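Side-chain contacts in ICChI, a glycosylated chitinase (Ipomoea carnea, PDB 6IDN), which hydrolyses chitin, the N-acetylglucosamine polymer of fungal walls and arthropod cuticle, and also has lysozyme activity: residues N103-Q108 and D120-D125; V96-W101 and W142-R147; Y66-G71 and G115-D120. One frame throughout, in Å; residues are numbered along the deposited sequence. Where two conformers were deposited one is given.

Contact 1: residues N103-Q108 and D120-D125; sequences NFLGGQ and DGIDFD. With CA (calcium ion), chain F.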
loop_
_atom_site.group_PDB
_atom_site.type_symbol
_atom_site.label_atom_id
_atom_site.label_comp_id
_atom_site.label_asym_id
_atom_site.label_seq_id
_atom_site.Cartn_x
_atom_site.Cartn_y
_atom_site.Cartn_z
ATOM N N ASN A 103 -16.932 -1.435 -6.710
ATOM C CA ASN A 103 -17.236 -1.076 -5.332
ATOM C C ASN A 103 -16.323 0.001 -4.767
ATOM O O ASN A 103 -16.747 0.737 -3.862
ATOM C CB ASN A 103 -17.189 -2.323 -4.445
ATOM C CG ASN A 103 -18.436 -3.171 -4.588
ATOM O OD1 ASN A 103 -19.443 -2.915 -3.927
ATOM N ND2 ASN A 103 -18.391 -4.167 -5.475
ATOM N N PHE A 104 -15.107 0.138 -5.298
ATOM C CA PHE A 104 -14.125 1.069 -4.751
ATOM C C PHE A 104 -13.580 2.048 -5.787
ATOM O O PHE A 104 -13.176 3.156 -5.420
ATOM C CB PHE A 104 -12.968 0.285 -4.104
ATOM C CG PHE A 104 -13.371 -0.464 -2.866
ATOM C CD1 PHE A 104 -13.452 0.187 -1.643
ATOM C CD2 PHE A 104 -13.689 -1.809 -2.921
ATOM C CE1 PHE A 104 -13.838 -0.494 -0.498
ATOM C CE2 PHE A 104 -14.085 -2.496 -1.779
ATOM C CZ PHE A 104 -14.157 -1.834 -0.565
ATOM N N LEU A 105 -13.563 1.680 -7.063
ATOM C CA LEU A 105 -12.951 2.502 -8.097
ATOM C C LEU A 105 -14.065 3.239 -8.861
ATOM O O LEU A 105 -14.971 3.746 -8.198
ATOM C CB LEU A 105 -12.004 1.652 -8.939
ATOM C CG LEU A 105 -10.934 0.922 -8.136
ATOM C CD1 LEU A 105 -10.120 0.083 -9.129
ATOM C CD2 LEU A 105 -10.040 1.905 -7.374
ATOM N N GLY A 106 -14.051 3.310 -10.189
ATOM C CA GLY A 106 -15.003 4.172 -10.873
ATOM C C GLY A 106 -16.317 3.555 -11.313
ATOM O O GLY A 106 -17.067 4.197 -12.051
ATOM N N GLY A 107 -16.631 2.332 -10.893
ATOM C CA GLY A 107 -17.842 1.659 -11.313
ATOM C C GLY A 107 -18.976 1.858 -10.328
ATOM O O GLY A 107 -18.916 2.712 -9.434
ATOM N N GLN A 108 -20.012 1.033 -10.469
ATOM C CA GLN A 108 -21.179 1.070 -9.593
ATOM C C GLN A 108 -21.482 -0.328 -9.074
ATOM O O GLN A 108 -21.369 -1.308 -9.814
ATOM C CB GLN A 108 -22.424 1.600 -10.332
ATOM C CG GLN A 108 -22.283 3.011 -10.888
ATOM C CD GLN A 108 -22.086 4.060 -9.809
ATOM O OE1 GLN A 108 -22.685 3.990 -8.727
ATOM N NE2 GLN A 108 -21.275 5.055 -10.112
ATOM N N ASP A 120 -8.264 5.895 -6.003
ATOM C CA ASP A 120 -7.315 6.053 -7.098
ATOM C C ASP A 120 -6.675 4.755 -7.562
ATOM O O ASP A 120 -6.109 4.730 -8.656
ATOM C CB ASP A 120 -6.226 7.040 -6.696
ATOM C CG ASP A 120 -6.745 8.459 -6.625
ATOM O OD1 ASP A 120 -7.204 8.999 -7.660
ATOM O OD2 ASP A 120 -6.719 9.036 -5.530
ATOM N N GLY A 121 -6.752 3.680 -6.789
ATOM C CA GLY A 121 -6.102 2.455 -7.195
ATOM C C GLY A 121 -6.085 1.462 -6.054
ATOM O O GLY A 121 -6.733 1.661 -5.015
ATOM N N ILE A 122 -5.292 0.411 -6.267
ATOM C CA ILE A 122 -5.313 -0.800 -5.460
ATOM C C ILE A 122 -3.888 -1.113 -5.048
ATOM O O ILE A 122 -2.992 -1.187 -5.904
ATOM C CB ILE A 122 -5.920 -1.979 -6.240
ATOM C CG1 ILE A 122 -7.351 -1.619 -6.686
ATOM C CG2 ILE A 122 -5.883 -3.264 -5.387
ATOM C CD1 ILE A 122 -8.310 -1.344 -5.535
ATOM N N ASP A 123 -3.682 -1.291 -3.747
ATOM C CA ASP A 123 -2.393 -1.671 -3.171
ATOM C C ASP A 123 -2.434 -3.161 -2.850
ATOM O O ASP A 123 -3.390 -3.636 -2.230
ATOM C CB ASP A 123 -2.122 -0.859 -1.903
ATOM C CG ASP A 123 -0.885 -1.316 -1.150
ATOM O OD1 ASP A 123 0.209 -1.295 -1.748
ATOM O OD2 ASP A 123 -1.014 -1.651 0.049
ATOM N N PHE A 124 -1.402 -3.897 -3.270
ATOM C CA PHE A 124 -1.347 -5.354 -3.093
ATOM C C PHE A 124 -0.447 -5.645 -1.894
ATOM O O PHE A 124 0.769 -5.754 -2.038
ATOM C CB PHE A 124 -0.771 -6.045 -4.330
ATOM C CG PHE A 124 -1.683 -6.109 -5.529
ATOM C CD1 PHE A 124 -2.320 -4.980 -6.037
ATOM C CD2 PHE A 124 -1.833 -7.315 -6.205
ATOM C CE1 PHE A 124 -3.118 -5.068 -7.164
ATOM C CE2 PHE A 124 -2.620 -7.416 -7.353
ATOM C CZ PHE A 124 -3.279 -6.299 -7.828
ATOM N N ASP A 125 -1.045 -5.783 -0.708
ATOM C CA ASP A 125 -0.280 -6.096 0.505
ATOM C C ASP A 125 -0.472 -7.567 0.861
ATOM O O ASP A 125 -0.981 -7.929 1.909
ATOM C CB ASP A 125 -0.691 -5.172 1.655
ATOM C CG ASP A 125 0.251 -5.266 2.850
ATOM O OD1 ASP A 125 1.337 -5.869 2.719
ATOM O OD2 ASP A 125 -0.094 -4.751 3.941
HETATM CA CA CA F . -21.468 6.136 -8.150
#
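L105 sets its CG beside its own backbone N, anti to the carbonyl carbon (chi1 -55°), and then runs straight on to CD1 (chi2 178°), so the fork of the leucine opens against the start of strand 121-126. I122 answers with a folded chain: its chi2 of -62° turns CD1 back toward the leucine. The two side chains meet at a slant, methyl against methylene and methyl against methyl. CD1 of L105 lies 4.1 Å from CG1 of I122, and CD2 of L105 is likewise 4.1 Å from CD1 of I122. The second leucine branch also rests against the backbone of G121, with CD2 of L105 3.8 Å from N of G121 and the glycine CA next nearest. No hydrogen bond crosses between the two segments; this is a small, largely buried apolar contact.

The sequence from D120 to E127 reads DGIDFDIE, the DxxDxDxE signature of family 18 glycosidases, whose last glutamate is the usual proton donor in this family. L105 therefore packs at the entry of the signature strand, while D123 and D125 follow further along it, toward its C-terminal end, farther than the leucine reaches. OD2 of D123 is hydrogen-bonded to the hydroxyls of S77 and Y6.

Around this pair the TIM barrel closes in. I122 also touches L78 of strand 73-80 and L141 of helix 134-148, L105 leans on V152 just ahead of strand 153-156, and F104, just after helix 90-103, packs on L76.

Contact 2: residues V96-W101 and W142-R147; sequences VAQYLW and WILGGR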
loop_
_atom_site.group_PDB
_atom_site.type_symbol
_atom_site.label_atom_id
_atom_site.label_comp_id
_atom_site.label_asym_id
_atom_site.label_seq_id
_atom_site.Cartn_x
_atom_site.Cartn_y
_atom_site.Cartn_z
ATOM N N VAL A 96 -12.738 -10.656 -9.063
ATOM C CA VAL A 96 -12.331 -9.769 -7.976
ATOM C C VAL A 96 -11.974 -8.390 -8.520
ATOM O O VAL A 96 -12.267 -7.364 -7.891
ATOM C CB VAL A 96 -11.163 -10.406 -7.199
ATOM C CG1 VAL A 96 -10.566 -9.435 -6.198
ATOM C CG2 VAL A 96 -11.651 -11.651 -6.481
ATOM N N ALA A 97 -11.327 -8.338 -9.686
ATOM C CA ALA A 97 -11.017 -7.043 -10.282
ATOM C C ALA A 97 -12.289 -6.262 -10.538
ATOM O O ALA A 97 -12.369 -5.056 -10.265
ATOM C CB ALA A 97 -10.251 -7.232 -11.600
ATOM N N GLN A 98 -13.310 -6.939 -11.059
ATOM C CA GLN A 98 -14.578 -6.265 -11.335
ATOM C C GLN A 98 -15.214 -5.779 -10.045
ATOM O O GLN A 98 -15.742 -4.665 -9.982
ATOM C CB GLN A 98 -15.508 -7.226 -12.073
ATOM C CG GLN A 98 -16.700 -6.555 -12.650
ATOM C CD GLN A 98 -16.332 -5.672 -13.808
ATOM O OE1 GLN A 98 -15.821 -6.134 -14.827
ATOM N NE2 GLN A 98 -16.549 -4.372 -13.642
ATOM N N TYR A 99 -15.180 -6.614 -8.997
ATOM C CA TYR A 99 -15.693 -6.205 -7.702
ATOM C C TYR A 99 -14.998 -4.946 -7.221
ATOM O O TYR A 99 -15.644 -4.023 -6.718
ATOM C CB TYR A 99 -15.511 -7.332 -6.659
ATOM C CG TYR A 99 -15.602 -6.820 -5.223
ATOM C CD1 TYR A 99 -16.826 -6.687 -4.587
ATOM C CD2 TYR A 99 -14.459 -6.450 -4.516
ATOM C CE1 TYR A 99 -16.912 -6.202 -3.286
ATOM C CE2 TYR A 99 -14.538 -5.957 -3.218
ATOM C CZ TYR A 99 -15.772 -5.840 -2.611
ATOM O OH TYR A 99 -15.856 -5.360 -1.313
ATOM N N LEU A 100 -13.665 -4.914 -7.330
ATOM C CA LEU A 100 -12.925 -3.750 -6.860
ATOM C C LEU A 100 -13.290 -2.521 -7.675
ATOM O O LEU A 100 -13.484 -1.431 -7.119
ATOM C CB LEU A 100 -11.421 -4.018 -6.927
ATOM C CG LEU A 100 -10.961 -5.130 -5.995
ATOM C CD1 LEU A 100 -9.528 -5.491 -6.326
ATOM C CD2 LEU A 100 -11.051 -4.686 -4.554
ATOM N N TRP A 101 -13.382 -2.672 -8.996
ATOM C CA TRP A 101 -13.756 -1.541 -9.838
ATOM C C TRP A 101 -15.146 -1.036 -9.464
ATOM O O TRP A 101 -15.365 0.174 -9.301
ATOM C CB TRP A 101 -13.700 -1.938 -11.325
ATOM C CG TRP A 101 -14.279 -0.876 -12.205
ATOM C CD1 TRP A 101 -15.516 -0.877 -12.772
ATOM C CD2 TRP A 101 -13.658 0.353 -12.589
ATOM N NE1 TRP A 101 -15.708 0.286 -13.488
ATOM C CE2 TRP A 101 -14.578 1.053 -13.389
ATOM C CE3 TRP A 101 -12.406 0.926 -12.343
ATOM C CZ2 TRP A 101 -14.294 2.299 -13.936
ATOM C CZ3 TRP A 101 -12.130 2.174 -12.878
ATOM C CH2 TRP A 101 -13.065 2.840 -13.673
ATOM N N TRP A 142 -5.780 -3.326 -14.733
ATOM C CA TRP A 142 -5.224 -2.440 -15.756
ATOM C C TRP A 142 -6.191 -2.299 -16.922
ATOM O O TRP A 142 -6.417 -1.192 -17.424
ATOM C CB TRP A 142 -3.874 -3.010 -16.210
ATOM C CG TRP A 142 -3.054 -2.225 -17.215
ATOM C CD1 TRP A 142 -2.011 -1.376 -16.948
ATOM C CD2 TRP A 142 -3.142 -2.302 -18.648
ATOM N NE1 TRP A 142 -1.486 -0.884 -18.119
ATOM C CE2 TRP A 142 -2.166 -1.433 -19.177
ATOM C CE3 TRP A 142 -3.984 -2.985 -19.534
ATOM C CZ2 TRP A 142 -1.986 -1.263 -20.547
ATOM C CZ3 TRP A 142 -3.796 -2.819 -20.894
ATOM C CH2 TRP A 142 -2.817 -1.959 -21.388
ATOM N N ILE A 143 -6.779 -3.419 -17.363
ATOM C CA ILE A 143 -7.762 -3.363 -18.439
ATOM C C ILE A 143 -8.975 -2.537 -18.023
ATOM O O ILE A 143 -9.482 -1.727 -18.807
ATOM C CB ILE A 143 -8.168 -4.783 -18.857
ATOM C CG1 ILE A 143 -6.979 -5.476 -19.528
ATOM C CG2 ILE A 143 -9.365 -4.743 -19.794
ATOM C CD1 ILE A 143 -7.184 -6.978 -19.678
ATOM N N LEU A 144 -9.464 -2.729 -16.794
ATOM C CA LEU A 144 -10.650 -1.983 -16.359
ATOM C C LEU A 144 -10.394 -0.481 -16.370
ATOM O O LEU A 144 -11.279 0.313 -16.735
ATOM C CB LEU A 144 -11.082 -2.449 -14.966
ATOM C CG LEU A 144 -11.864 -3.770 -14.951
ATOM C CD1 LEU A 144 -11.810 -4.418 -13.575
ATOM C CD2 LEU A 144 -13.329 -3.543 -15.372
ATOM N N GLY A 145 -9.190 -0.066 -15.978
ATOM C CA GLY A 145 -8.849 1.339 -16.087
ATOM C C GLY A 145 -8.891 1.821 -17.522
ATOM O O GLY A 145 -9.449 2.878 -17.823
ATOM N N GLY A 146 -8.317 1.036 -18.434
ATOM C CA GLY A 146 -8.285 1.443 -19.824
ATOM C C GLY A 146 -9.668 1.523 -20.435
ATOM O O GLY A 146 -9.960 2.434 -21.217
ATOM N N ARG A 147 -10.547 0.582 -20.075
ATOM C CA ARG A 147 -11.880 0.546 -20.677
ATOM C C ARG A 147 -12.699 1.779 -20.322
ATOM O O ARG A 147 -13.513 2.242 -21.131
ATOM C CB ARG A 147 -12.622 -0.716 -20.232
ATOM C CG ARG A 147 -12.233 -1.956 -21.002
ATOM C CD ARG A 147 -13.027 -3.163 -20.533
ATOM N NE ARG A 147 -12.513 -4.380 -21.145
ATOM C CZ ARG A 147 -12.808 -4.781 -22.376
ATOM N NH1 ARG A 147 -13.635 -4.066 -23.136
ATOM N NH2 ARG A 147 -12.265 -5.893 -22.850
#
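L144 pushes into the side of helix 90-103 between A97, Q98 and W101, joining two neighbouring helices of the outer ring of the TIM barrel. In chain order, strand 121-126 comes between them. The short helical segments run roughly the same way, 47° apart, with their axes 10.3 Å from each other at closest approach. That spacing leaves a single leucine to do most of the bridging.

The tight side is the inner one. CD1 of L144 sits 3.8 Å from CB of A97 and at the same distance from CB of W101, wedged between residues one helical turn apart. W101 has its CG anti to the backbone N (chi1 171°), which swings the indole across toward the other helix. One face of that indole then receives L144: the carbonyl O of L144 stands 4.3 Å above the plane of the W101 ring, offset toward the rim, and CD2 of L144 lies over the same face, still farther from the ring centre. A97 is packed further by L137, Q140 and L141 from the same opposing helix.

The outer side is looser and more polar, and there Q98 and L144 are both partly exposed. Q98 is bent at chi2 (70°), and its side chain crosses that of L144 at about a right angle, with OE1 of Q98 3.6 Å from CD2 of L144; NE2 of Q98 bonds to OD1 of N102 on its own helix.

The nearest approach lands on backbone: CD1 of L144 lies 3.4 Å from O of A97, the same oxygen that accepts the helical bond from N of W101.

Contact 3: residues Y66-G71 and G115-D120; sequences YCKSKG and GDESLD. With CA (calcium ion), chain F.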
loop_
_atom_site.group_PDB
_atom_site.type_symbol
_atom_site.label_atom_id
_atom_site.label_comp_id
_atom_site.label_asym_id
_atom_site.label_seq_id
_atom_site.Cartn_x
_atom_site.Cartn_y
_atom_site.Cartn_z
ATOM N N TYR A 66 -12.063 15.035 -0.101
ATOM C CA TYR A 66 -11.266 16.139 0.425
ATOM C C TYR A 66 -9.776 15.845 0.289
ATOM O O TYR A 66 -9.002 16.708 -0.143
ATOM C CB TYR A 66 -11.639 16.401 1.881
ATOM C CG TYR A 66 -10.720 17.382 2.564
ATOM C CD1 TYR A 66 -10.860 18.754 2.366
ATOM C CD2 TYR A 66 -9.706 16.938 3.404
ATOM C CE1 TYR A 66 -10.009 19.653 2.994
ATOM C CE2 TYR A 66 -8.856 17.829 4.039
ATOM C CZ TYR A 66 -9.014 19.186 3.828
ATOM O OH TYR A 66 -8.160 20.075 4.450
ATOM N N CYS A 67 -9.357 14.629 0.643
ATOM C CA CYS A 67 -7.960 14.244 0.454
ATOM C C CYS A 67 -7.543 14.409 -0.999
ATOM O O CYS A 67 -6.481 14.963 -1.294
ATOM C CB CYS A 67 -7.745 12.800 0.898
ATOM S SG CYS A 67 -7.884 12.526 2.648
ATOM N N LYS A 68 -8.376 13.932 -1.925
ATOM C CA LYS A 68 -8.029 14.037 -3.337
ATOM C C LYS A 68 -7.974 15.490 -3.799
ATOM O O LYS A 68 -7.143 15.836 -4.649
ATOM C CB LYS A 68 -9.014 13.214 -4.173
ATOM C CG LYS A 68 -8.919 11.708 -3.891
ATOM C CD LYS A 68 -10.113 10.951 -4.456
ATOM C CE LYS A 68 -10.212 11.133 -5.969
ATOM N NZ LYS A 68 -11.353 10.365 -6.542
ATOM N N SER A 69 -8.822 16.359 -3.238
ATOM C CA SER A 69 -8.774 17.774 -3.591
ATOM C C SER A 69 -7.436 18.404 -3.233
ATOM O O SER A 69 -7.069 19.427 -3.818
ATOM C CB SER A 69 -9.915 18.536 -2.910
ATOM O OG SER A 69 -9.588 18.887 -1.576
ATOM N N LYS A 70 -6.683 17.807 -2.312
ATOM C CA LYS A 70 -5.359 18.301 -1.961
ATOM C C LYS A 70 -4.249 17.638 -2.766
ATOM O O LYS A 70 -3.071 17.820 -2.438
ATOM C CB LYS A 70 -5.104 18.105 -0.464
ATOM C CG LYS A 70 -6.102 18.843 0.414
ATOM C CD LYS A 70 -6.122 18.294 1.833
ATOM C CE LYS A 70 -4.813 18.536 2.574
ATOM N NZ LYS A 70 -4.414 19.971 2.631
ATOM N N GLY A 71 -4.592 16.879 -3.804
ATOM C CA GLY A 71 -3.606 16.172 -4.594
ATOM C C GLY A 71 -3.109 14.881 -3.992
ATOM O O GLY A 71 -2.104 14.344 -4.466
ATOM N N GLY A 115 -18.968 4.830 -0.010
ATOM C CA GLY A 115 -19.685 5.892 -0.688
ATOM C C GLY A 115 -19.278 6.057 -2.138
ATOM O O GLY A 115 -18.560 5.241 -2.720
ATOM N N ASP A 116 -19.725 7.171 -2.726
ATOM C CA ASP A 116 -19.634 7.336 -4.173
ATOM C C ASP A 116 -18.254 7.742 -4.679
ATOM O O ASP A 116 -17.953 7.490 -5.851
ATOM C CB ASP A 116 -20.657 8.367 -4.643
ATOM C CG ASP A 116 -21.793 7.741 -5.431
ATOM O OD1 ASP A 116 -21.902 6.493 -5.463
ATOM O OD2 ASP A 116 -22.598 8.505 -5.995
ATOM N N GLU A 117 -17.413 8.365 -3.855
ATOM C CA GLU A 117 -16.131 8.854 -4.356
ATOM C C GLU A 117 -15.209 7.700 -4.756
ATOM O O GLU A 117 -14.988 6.769 -3.973
ATOM C CB GLU A 117 -15.453 9.733 -3.305
ATOM C CG GLU A 117 -14.218 10.449 -3.819
ATOM C CD GLU A 117 -14.547 11.572 -4.792
ATOM O OE1 GLU A 117 -15.673 12.103 -4.751
ATOM O OE2 GLU A 117 -13.676 11.922 -5.614
ATOM N N SER A 118 -14.640 7.784 -5.963
ATOM C CA SER A 118 -13.732 6.749 -6.448
ATOM C C SER A 118 -12.371 6.835 -5.771
ATOM O O SER A 118 -11.803 7.915 -5.602
ATOM C CB SER A 118 -13.517 6.869 -7.962
ATOM O OG SER A 118 -12.657 5.819 -8.445
ATOM N N LEU A 119 -11.844 5.686 -5.372
ATOM C CA LEU A 119 -10.444 5.661 -4.982
ATOM C C LEU A 119 -9.557 5.672 -6.228
ATOM O O LEU A 119 -10.012 5.475 -7.364
ATOM C CB LEU A 119 -10.138 4.428 -4.121
ATOM C CG LEU A 119 -10.879 4.346 -2.778
ATOM C CD1 LEU A 119 -10.366 3.206 -1.897
ATOM C CD2 LEU A 119 -10.775 5.644 -2.047
ATOM N N ASP A 120 -8.264 5.895 -6.003
ATOM C CA ASP A 120 -7.315 6.053 -7.098
ATOM C C ASP A 120 -6.675 4.755 -7.562
ATOM O O ASP A 120 -6.109 4.730 -8.656
ATOM C CB ASP A 120 -6.226 7.040 -6.696
ATOM C CG ASP A 120 -6.745 8.459 -6.625
ATOM O OD1 ASP A 120 -7.204 8.999 -7.660
ATOM O OD2 ASP A 120 -6.719 9.036 -5.530
HETATM CA CA CA F . -21.468 6.136 -8.150
#
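A Schellman motif, with G71 at its positive-phi position, ends helix 60-69, and from the last turn before it K68 meets E117 and S118 in the loop that leads into barrel strand 121-126 and carries the calcium ligand D116. The lysine leaves the helix extended and bends at chi3 (60°), which brings its ammonium between two acceptors of the loop. NZ of K68 gives a hydrogen bond of 2.7 Å to O of S118, and a salt bridge of 2.9 Å to OE2 of E117. The carboxylate comes from the opposite direction and is met on its anti side, with NZ 17° out of its plane. D120 slides past the aliphatic part, its OD2 3.8 Å from CG of K68. That oxygen bonds to the backbone N of V74, and OD1 of D120 stays 4.5 Å from NZ of K68, beyond a salt bridge. On the loop's far side, OD1 of D116 binds calcium at 2.7 Å.

With one carbonyl and one carboxylate gripping it and a second carboxylate nearby, the ammonium probably stays charged and ties the helix end to the loop, although the contact lies at the surface.

The loop between helix 90-103 and strand 121-126 supplies one side of contacts 1 and 3 and is bonded to the helix of contact 2: L105 N lies 3.1 Å from L100 O, and G107 N 3.0 Å from W101 O. The centres of contacts 1 and 2 are about 8 Å apart. Contacts 1 and 3 share D120 and meet where F104 O is 2.9 Å from L119 N. They also share the calcium, bound by Q108 and D116, while the W101 side chain stays about 10 Å from it. Contacts 2 and 3 do not touch, their centres about 18 Å apart. The signature strand, whose first residues form one side of contact 1, probably leads to the catalytic cleft.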